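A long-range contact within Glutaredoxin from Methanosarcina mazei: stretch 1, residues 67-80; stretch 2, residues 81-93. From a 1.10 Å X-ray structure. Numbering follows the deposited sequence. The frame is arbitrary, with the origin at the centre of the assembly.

Stretch 1 (67-80) EEVRRFNPSVSFPT
Stretch 2, residues 81-93: TIINDEKAIVGFK

Stretch 1 opens with the last turns of a helix, 67-72, leaves helical geometry at Asn73 (phi/psi -155/89), makes a type I turn from Asn73 to Val76, and passes through a cis peptide bond before Pro79 into Thr80. The chain runs straight on as strand 81-83, turns through Asn84 and Asp85, both with positive phi (56/33 and 60/23), and returns antiparallel as strand 87-90. In this hairpin Thr81 N and O bond to Ile89 O and N, each at 2.9 Å.

The backbone contact between the stretches prolongs the hairpin. Thr80 and Val90 form an antiparallel non-hydrogen-bonded pair with CA atoms 4.7 Å apart, and the next step is closed by a nearly linear hydrogen bond from Gly91 N to Pro79 O (2.9 Å, 173°). Proline has no N-H to give but keeps its carbonyl, so it serves here as acceptor. Each member of the pair also makes a CA-H...O contact: Thr80 CA to Ile89 O (3.5 Å) and Val90 CA to Pro79 O (3.6 Å). Gly91, at phi/psi 88/174, adopts angles at which a CB would jam against the preceding carbonyl oxygen; glycine fits.

The apolar contact centres on Phe72, which points toward stretch 2 with chi1 m (-79°) and chi2 -82°. Ile82 (m, t) lays CG2 over one face of the ring, 3.8 Å from its centroid and 10° off the normal, a CH-pi contact, while its CD1 reaches Phe72 CD2 at 3.5 Å. The methyl of Ala88 suits a close approach: its CB lies 3.8 Å from Phe72 CB and 3.7 Å from Phe72 O.

Polar side chains of stretch 1 tie Asn73, Ser77 and Thr80 together beside Val90. Asn73 (t, chi2 16°) donates through ND2 to Thr80 OG1 (2.9 Å) and Ser77 OG (3.0 Å), and Thr80 OG1 (chi1 m) donates to Ser77 O (2.7 Å). This buried cluster packs against a hydrocarbon: Val90 (chi1 t) sets CG1 3.4 Å from Ser77 OG (chi1 p) and CG2 3.6 Å from Asn73 ND2.

Charges gather at the exposed end. Asp85 (chi1 t) brings OD1 to the edge of the Phe72 ring, 3.3 Å from CZ, and within 3.5 Å of Arg71 NH2. This salt bridge is purely electrostatic, since the oxygen lies well out of the guanidinium plane. Arg71, extended t, t, t, also makes a long salt bridge from NH1 to Glu68 OE1 (3.8 Å), helping offset the like charges of Glu68 OE2 and Asp85 OD1, 4.5 Å apart.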

ATOM      1  N   GLU A  67      10.398   2.737   1.528  1.00 12.09           N
ATOM      2  CA  GLU A  67      11.746   2.238   1.642  1.00 12.82           C
ATOM      3  C   GLU A  67      12.344   2.561   2.991  1.00 12.79           C
ATOM      4  O   GLU A  67      13.112   1.736   3.528  1.00 13.50           O
ATOM      5  CB  GLU A  67      12.622   2.863   0.560  1.00 14.75           C
ATOM      6  CG  GLU A  67      12.343   2.435  -0.817  1.00 18.96           C
ATOM      7  CD  GLU A  67      12.967   3.331  -1.946  1.00 23.80           C
ATOM      8  OE1 GLU A  67      13.410   4.512  -1.775  1.00 27.67           O
ATOM      9  OE2 GLU A  67      12.913   2.872  -3.093  1.00 30.19           O
ATOM     10  N   GLU A  68      12.077   3.735   3.540  1.00 12.11           N
ATOM     11  CA  GLU A  68      12.596   4.053   4.861  1.00 12.50           C
ATOM     12  C   GLU A  68      12.015   3.121   5.949  1.00 12.18           C
ATOM     13  O   GLU A  68      12.744   2.658   6.812  1.00 13.78           O
ATOM     14  CB  GLU A  68      12.305   5.496   5.167  1.00 13.12           C
ATOM     15  CG  GLU A  68      12.713   5.916   6.572  1.00 18.66           C
ATOM     16  CD  GLU A  68      14.190   6.088   6.784  1.00 23.73           C
ATOM     17  OE1 GLU A  68      15.010   5.864   5.846  1.00 27.44           O
ATOM     18  OE2 GLU A  68      14.572   6.513   7.954  1.00 29.68           O
ATOM     19  N   VAL A  69      10.707   2.910   5.924  1.00 11.13           N
ATOM     20  CA  VAL A  69      10.101   1.990   6.837  1.00 11.32           C
ATOM     21  C   VAL A  69      10.706   0.604   6.670  1.00 11.30           C
ATOM     22  O   VAL A  69      11.065  -0.051   7.599  1.00 12.53           O
ATOM     23  CB  VAL A  69       8.580   1.952   6.653  1.00 11.74           C
ATOM     24  CG1 VAL A  69       7.975   0.873   7.489  1.00 12.45           C
ATOM     25  CG2 VAL A  69       7.992   3.285   7.015  1.00 11.85           C
ATOM     26  N   ARG A  70      10.829   0.122   5.414  1.00 11.73           N
ATOM     27  CA  ARG A  70      11.340  -1.221   5.231  1.00 12.26           C
ATOM     28  C   ARG A  70      12.760  -1.436   5.771  1.00 11.89           C
ATOM     29  O   ARG A  70      13.060  -2.421   6.260  1.00 13.04           O
ATOM     30  CB  ARG A  70      11.291  -1.555   3.713  1.00 13.46           C
ATOM     31  CG  ARG A  70      11.750  -2.942   3.400  1.00 13.92           C
ATOM     32  CD  ARG A  70      11.589  -3.203   1.823  1.00 21.99           C
ATOM     33  NE  ARG A  70      10.176  -3.482   1.468  1.00 25.58           N
ATOM     34  CZ  ARG A  70       9.453  -2.814   0.608  1.00 21.84           C
ATOM     35  NH1 ARG A  70       8.208  -3.158   0.413  1.00 24.16           N
ATOM     36  NH2 ARG A  70       9.927  -1.842  -0.037  1.00 24.09           N
ATOM     37  N   ARG A  71      13.555  -0.408   5.636  1.00 12.36           N
ATOM     38  CA  ARG A  71      14.947  -0.447   6.162  1.00 14.00           C
ATOM     39  C   ARG A  71      14.988  -0.813   7.663  1.00 13.49           C
ATOM     40  O   ARG A  71      15.790  -1.596   8.085  1.00 16.35           O
ATOM     41  CB  ARG A  71      15.653   0.875   5.940  1.00 15.69           C
ATOM     42  CG  ARG A  71      16.984   1.026   6.651  1.00 20.69           C
ATOM     43  CD  ARG A  71      17.517   2.412   6.454  1.00 23.93           C
ATOM     44  NE  ARG A  71      18.506   2.785   7.446  1.00 24.57           N
ATOM     45  CZ  ARG A  71      18.969   4.002   7.536  1.00 29.51           C
ATOM     46  NH1 ARG A  71      18.556   4.922   6.717  1.00 35.29           N
ATOM     47  NH2 ARG A  71      19.848   4.286   8.482  1.00 33.04           N
ATOM     48  N   PHE A  72      14.052  -0.221   8.417  1.00 12.34           N
ATOM     49  CA  PHE A  72      14.015  -0.347   9.852  1.00 12.53           C
ATOM     50  C   PHE A  72      13.027  -1.420  10.326  1.00 13.21           C
ATOM     51  O   PHE A  72      13.036  -1.861  11.470  1.00 16.76           O
ATOM     52  CB  PHE A  72      13.623   0.967  10.485  1.00 13.26           C
ATOM     53  CG  PHE A  72      14.797   1.942  10.535  1.00 14.21           C
ATOM     54  CD1 PHE A  72      15.714   1.859  11.536  1.00 15.36           C
ATOM     55  CD2 PHE A  72      14.921   2.945   9.653  1.00 14.98           C
ATOM     56  CE1 PHE A  72      16.793   2.712  11.597  1.00 14.78           C
ATOM     57  CE2 PHE A  72      16.038   3.824   9.741  1.00 17.08           C
ATOM     58  CZ  PHE A  72      16.888   3.703  10.750  1.00 15.62           C
ATOM     59  N   ASN A  73      12.142  -1.833   9.429  1.00 12.02           N
ATOM     60  CA  ASN A  73      11.013  -2.702   9.744  1.00 11.17           C
ATOM     61  C   ASN A  73      10.616  -3.436   8.450  1.00 11.60           C
ATOM     62  O   ASN A  73       9.764  -3.017   7.708  1.00 11.55           O
ATOM     63  CB  ASN A  73       9.816  -1.920  10.233  1.00 11.15           C
ATOM     64  CG  ASN A  73       8.590  -2.800  10.410  1.00 10.49           C
ATOM     65  OD1 ASN A  73       8.699  -4.003  10.448  1.00 12.14           O
ATOM     66  ND2 ASN A  73       7.461  -2.185  10.625  1.00 10.45           N
ATOM     67  N   PRO A  74      11.245  -4.602   8.220  1.00 13.26           N
ATOM     68  CA  PRO A  74      10.953  -5.341   7.020  1.00 14.78           C
ATOM     69  C   PRO A  74       9.522  -5.753   6.775  1.00 15.19           C
ATOM     70  O   PRO A  74       9.156  -6.076   5.609  1.00 17.03           O
ATOM     71  CB  PRO A  74      11.921  -6.528   7.113  1.00 16.82           C
ATOM     72  CG  PRO A  74      13.058  -6.039   8.001  1.00 18.63           C
ATOM     73  CD  PRO A  74      12.455  -5.092   8.908  1.00 14.02           C
ATOM     74  N   SER A  75       8.748  -5.794   7.827  1.00 14.01           N
ATOM     75  CA  SER A  75       7.327  -6.089   7.726  1.00 13.91           C
ATOM     76  C   SER A  75       6.547  -4.985   7.005  1.00 14.25           C
ATOM     77  O   SER A  75       5.348  -5.183   6.627  1.00 16.95           O
ATOM     78  CB  SER A  75       6.694  -6.424   9.047  1.00 15.35           C
ATOM     79  OG  SER A  75       7.287  -7.508   9.621  1.00 19.18           O
ATOM     80  N   VAL A  76       7.091  -3.771   6.959  1.00 12.11           N
ATOM     81  CA  VAL A  76       6.364  -2.613   6.454  1.00 11.81           C
ATOM     82  C   VAL A  76       5.006  -2.552   7.082  1.00 11.65           C
ATOM     83  O   VAL A  76       3.930  -2.605   6.484  1.00 12.89           O
ATOM     84  CB  VAL A  76       6.344  -2.575   4.915  1.00 12.64           C
ATOM     85  CG1 VAL A  76       5.849  -1.259   4.444  1.00 13.44           C
ATOM     86  CG2 VAL A  76       7.753  -2.888   4.407  1.00 14.37           C
ATOM     87  N   SER A  77       5.061  -2.287   8.407  1.00 10.63           N
ATOM     88  CA  SER A  77       3.894  -2.202   9.246  1.00 10.68           C
ATOM     89  C   SER A  77       3.917  -0.880  10.030  1.00  8.78           C
ATOM     90  O   SER A  77       4.942  -0.214  10.115  1.00 10.87           O
ATOM     91  CB  SER A  77       3.751  -3.388  10.109  1.00 11.87           C
ATOM     92  OG  SER A  77       4.837  -3.490  11.028  1.00 12.09           O
ATOM     93  N   PHE A  78       2.770  -0.563  10.588  1.00  9.30           N
ATOM     94  CA  PHE A  78       2.514   0.794  11.090  1.00  9.13           C
ATOM     95  C   PHE A  78       1.786   0.729  12.429  1.00  9.49           C
ATOM     96  O   PHE A  78       0.848  -0.047  12.596  1.00 10.71           O
ATOM     97  CB  PHE A  78       1.629   1.562  10.090  1.00  9.23           C
ATOM     98  CG  PHE A  78       2.301   1.640   8.762  1.00  9.55           C
ATOM     99  CD1 PHE A  78       3.269   2.599   8.500  1.00 10.54           C
ATOM    100  CD2 PHE A  78       2.090   0.682   7.738  1.00 10.41           C
ATOM    101  CE1 PHE A  78       3.943   2.629   7.332  1.00 10.27           C
ATOM    102  CE2 PHE A  78       2.799   0.736   6.561  1.00 10.57           C
ATOM    103  CZ  PHE A  78       3.700   1.652   6.366  1.00 10.82           C
ATOM    104  N   PRO A  79       2.172   1.573  13.415  1.00  8.87           N
ATOM    105  CA  PRO A  79       3.200   2.546  13.259  1.00  9.19           C
ATOM    106  C   PRO A  79       4.612   1.981  13.328  1.00  8.66           C
ATOM    107  O   PRO A  79       4.844   0.973  13.968  1.00  9.43           O
ATOM    108  CB  PRO A  79       2.994   3.439  14.510  1.00 10.22           C
ATOM    109  CG  PRO A  79       2.335   2.532  15.515  1.00 11.15           C
ATOM    110  CD  PRO A  79       1.444   1.632  14.653  1.00  9.30           C
ATOM    111  N   THR A  80       5.550   2.655  12.673  1.00  9.11           N
ATOM    112  CA  THR A  80       6.986   2.445  12.888  1.00  8.98           C
ATOM    113  C   THR A  80       7.531   3.830  13.289  1.00  9.24           C
ATOM    114  O   THR A  80       7.475   4.798  12.574  1.00  9.56           O
ATOM    115  CB  THR A  80       7.690   1.951  11.660  1.00  9.20           C
ATOM    116  OG1 THR A  80       7.192   0.658  11.297  1.00 10.27           O
ATOM    117  CG2 THR A  80       9.110   1.806  11.841  1.00 10.83           C
ATOM    118  N   THR A  81       8.103   3.838  14.540  1.00  9.20           N
ATOM    119  CA  THR A  81       8.675   5.058  15.094  1.00  8.94           C
ATOM    120  C   THR A  81      10.172   4.897  15.143  1.00  9.52           C
ATOM    121  O   THR A  81      10.643   3.909  15.732  1.00  9.99           O
ATOM    122  CB  THR A  81       8.078   5.301  16.533  1.00  9.56           C
ATOM    123  OG1 THR A  81       6.679   5.435  16.422  1.00 10.14           O
ATOM    124  CG2 THR A  81       8.672   6.642  17.041  1.00 11.30           C
ATOM    125  N   ILE A  82      10.877   5.783  14.515  1.00  8.93           N
ATOM    126  CA  ILE A  82      12.345   5.696  14.377  1.00  9.99           C
ATOM    127  C   ILE A  82      12.935   6.837  15.196  1.00  9.16           C
ATOM    128  O   ILE A  82      12.686   8.002  14.969  1.00 10.09           O
ATOM    129  CB  ILE A  82      12.798   5.731  12.905  1.00 10.77           C
ATOM    130  CG1 ILE A  82      12.077   4.636  12.087  1.00 14.49           C
ATOM    131  CG2 ILE A  82      14.319   5.514  12.869  1.00 14.11           C
ATOM    132  CD1 ILE A  82      12.109   4.869  10.557  1.00 17.32           C
ATOM    133  N   ILE A  83      13.804   6.447  16.144  1.00  9.69           N
ATOM    134  CA  ILE A  83      14.360   7.352  17.124  1.00  9.79           C
ATOM    135  C   ILE A  83      15.875   7.460  16.918  1.00 10.42           C
ATOM    136  O   ILE A  83      16.587   6.480  16.957  1.00 11.28           O
ATOM    137  CB  ILE A  83      14.076   6.877  18.573  1.00 10.28           C
ATOM    138  CG1 ILE A  83      12.581   6.811  18.790  1.00 12.47           C
ATOM    139  CG2 ILE A  83      14.765   7.815  19.643  1.00 12.02           C
ATOM    140  CD1 ILE A  83      12.106   6.132  20.035  1.00 14.60           C
ATOM    141  N   ASN A  84      16.271   8.700  16.597  1.00 10.35           N
ATOM    142  CA  ASN A  84      17.696   9.051  16.412  1.00 10.76           C
ATOM    143  C   ASN A  84      18.383   8.185  15.372  1.00 11.61           C
ATOM    144  O   ASN A  84      19.555   7.956  15.449  1.00 13.17           O
ATOM    145  CB  ASN A  84      18.459   9.059  17.724  1.00 10.55           C
ATOM    146  CG  ASN A  84      17.810   9.897  18.788  1.00  9.86           C
ATOM    147  OD1 ASN A  84      17.397  11.021  18.514  1.00 13.89           O
ATOM    148  ND2 ASN A  84      17.652   9.383  19.939  1.00 10.07           N
ATOM    149  N   ASP A  85      17.625   7.789  14.381  1.00 13.10           N
ATOM    150  CA  ASP A  85      18.116   6.982  13.216  1.00 14.41           C
ATOM    151  C   ASP A  85      18.685   5.691  13.697  1.00 15.18           C
ATOM    152  O   ASP A  85      19.527   5.102  12.966  1.00 18.17           O
ATOM    153  CB  ASP A  85      19.115   7.776  12.393  1.00 16.28           C
ATOM    154  CG  ASP A  85      19.225   7.309  10.957  1.00 20.03           C
ATOM    155  OD1 ASP A  85      18.276   6.721  10.452  1.00 24.59           O
ATOM    156  OD2 ASP A  85      20.304   7.571  10.376  1.00 27.12           O
ATOM    157  N   GLU A  86      18.294   5.223  14.873  1.00 16.42           N
ATOM    158  CA  GLU A  86      18.930   4.049  15.478  1.00 19.03           C
ATOM    159  C   GLU A  86      17.975   3.047  15.982  1.00 17.90           C
ATOM    160  O   GLU A  86      18.150   1.858  15.756  1.00 22.72           O
ATOM    161  CB  GLU A  86      19.876   4.464  16.635  1.00 20.47           C
ATOM    162  CG  GLU A  86      20.913   5.386  16.176  1.00 28.46           C
ATOM    163  CD  GLU A  86      22.219   4.787  16.098  1.00 35.26           C
ATOM    164  OE1 GLU A  86      22.296   3.758  15.385  1.00 40.17           O
ATOM    165  OE2 GLU A  86      23.134   5.390  16.741  1.00 37.47           O
ATOM    166  N   LYS A  87      16.954   3.465  16.690  1.00 12.71           N
ATOM    167  CA  LYS A  87      16.078   2.539  17.361  1.00 11.67           C
ATOM    168  C   LYS A  87      14.727   2.617  16.667  1.00 11.40           C
ATOM    169  O   LYS A  87      14.128   3.674  16.547  1.00 11.97           O
ATOM    170  CB  LYS A  87      15.956   2.906  18.803  1.00 12.91           C
ATOM    171  CG  LYS A  87      14.952   2.128  19.526  1.00 15.66           C
ATOM    172  CD  LYS A  87      15.210   0.699  19.832  1.00 21.08           C
ATOM    173  CE  LYS A  87      14.318   0.230  21.027  1.00 25.02           C
ATOM    174  NZ  LYS A  87      14.464  -1.246  21.192  1.00 27.80           N
ATOM    175  N   ALA A  88      14.258   1.485  16.172  1.00 10.89           N
ATOM    176  CA  ALA A  88      12.934   1.389  15.550  1.00 12.02           C
ATOM    177  C   ALA A  88      11.943   0.656  16.509  1.00 11.68           C
ATOM    178  O   ALA A  88      12.258  -0.417  17.016  1.00 14.01           O
ATOM    179  CB  ALA A  88      13.015   0.667  14.222  1.00 14.33           C
ATOM    180  N   ILE A  89      10.781   1.233  16.711  1.00  9.92           N
ATOM    181  CA  ILE A  89       9.757   0.622  17.527  1.00 10.37           C
ATOM    182  C   ILE A  89       8.538   0.408  16.651  1.00  9.67           C
ATOM    183  O   ILE A  89       8.026   1.343  15.989  1.00  9.58           O
ATOM    184  CB  ILE A  89       9.363   1.508  18.731  1.00 10.78           C
ATOM    185  CG1 ILE A  89      10.665   1.743  19.545  1.00 12.45           C
ATOM    186  CG2 ILE A  89       8.281   0.853  19.501  1.00 12.40           C
ATOM    187  CD1 ILE A  89      10.455   2.788  20.681  1.00 13.08           C
ATOM    188  N   VAL A  90       8.132  -0.851  16.553  1.00 10.52           N
ATOM    189  CA  VAL A  90       7.023  -1.275  15.676  1.00  9.94           C
ATOM    190  C   VAL A  90       5.828  -1.477  16.559  1.00 10.44           C
ATOM    191  O   VAL A  90       5.862  -2.280  17.470  1.00 12.24           O
ATOM    192  CB  VAL A  90       7.440  -2.468  14.919  1.00 11.09           C
ATOM    193  CG1 VAL A  90       6.232  -2.952  14.029  1.00 13.41           C
ATOM    194  CG2 VAL A  90       8.632  -2.184  13.995  1.00 13.32           C
ATOM    195  N   GLY A  91       4.713  -0.801  16.243  1.00 10.66           N
ATOM    196  CA  GLY A  91       3.520  -0.831  17.028  1.00 11.37           C
ATOM    197  C   GLY A  91       3.492   0.228  18.125  1.00  9.86           C
ATOM    198  O   GLY A  91       4.468   0.878  18.404  1.00 10.60           O
ATOM    199  N   PHE A  92       2.363   0.301  18.759  1.00 11.00           N
ATOM    200  CA  PHE A  92       2.199   1.086  19.976  1.00 10.59           C
ATOM    201  C   PHE A  92       2.701   0.295  21.154  1.00 11.07           C
ATOM    202  O   PHE A  92       2.082  -0.616  21.598  1.00 13.18           O
ATOM    203  CB  PHE A  92       0.763   1.466  20.157  1.00 11.42           C
ATOM    204  CG  PHE A  92       0.559   2.311  21.391  1.00 13.19           C
ATOM    205  CD1 PHE A  92       0.987   3.629  21.448  1.00 12.91           C
ATOM    206  CD2 PHE A  92      -0.031   1.786  22.549  1.00 14.78           C
ATOM    207  CE1 PHE A  92       0.837   4.384  22.586  1.00 14.73           C
ATOM    208  CE2 PHE A  92      -0.185   2.573  23.703  1.00 16.66           C
ATOM    209  CZ  PHE A  92       0.223   3.848  23.689  1.00 15.68           C
ATOM    210  N   LYS A  93       3.932   0.607  21.559  1.00 11.18           N
ATOM    211  CA  LYS A  93       4.609   0.021  22.658  1.00 11.45           C
ATOM    212  C   LYS A  93       4.938   1.109  23.660  1.00 10.19           C
ATOM    213  O   LYS A  93       5.967   1.748  23.535  1.00 11.07           O
ATOM    214  CB  LYS A  93       5.849  -0.708  22.218  1.00 13.32           C
ATOM    215  CG  LYS A  93       5.445  -1.988  21.318  1.00 17.36           C
ATOM    216  CD  LYS A  93       6.647  -2.707  20.815  1.00 19.63           C
ATOM    217  CE  LYS A  93       7.188  -3.572  21.961  1.00 24.20           C
ATOM    218  NZ  LYS A  93       8.364  -4.419  21.462  1.00 28.89           N
TER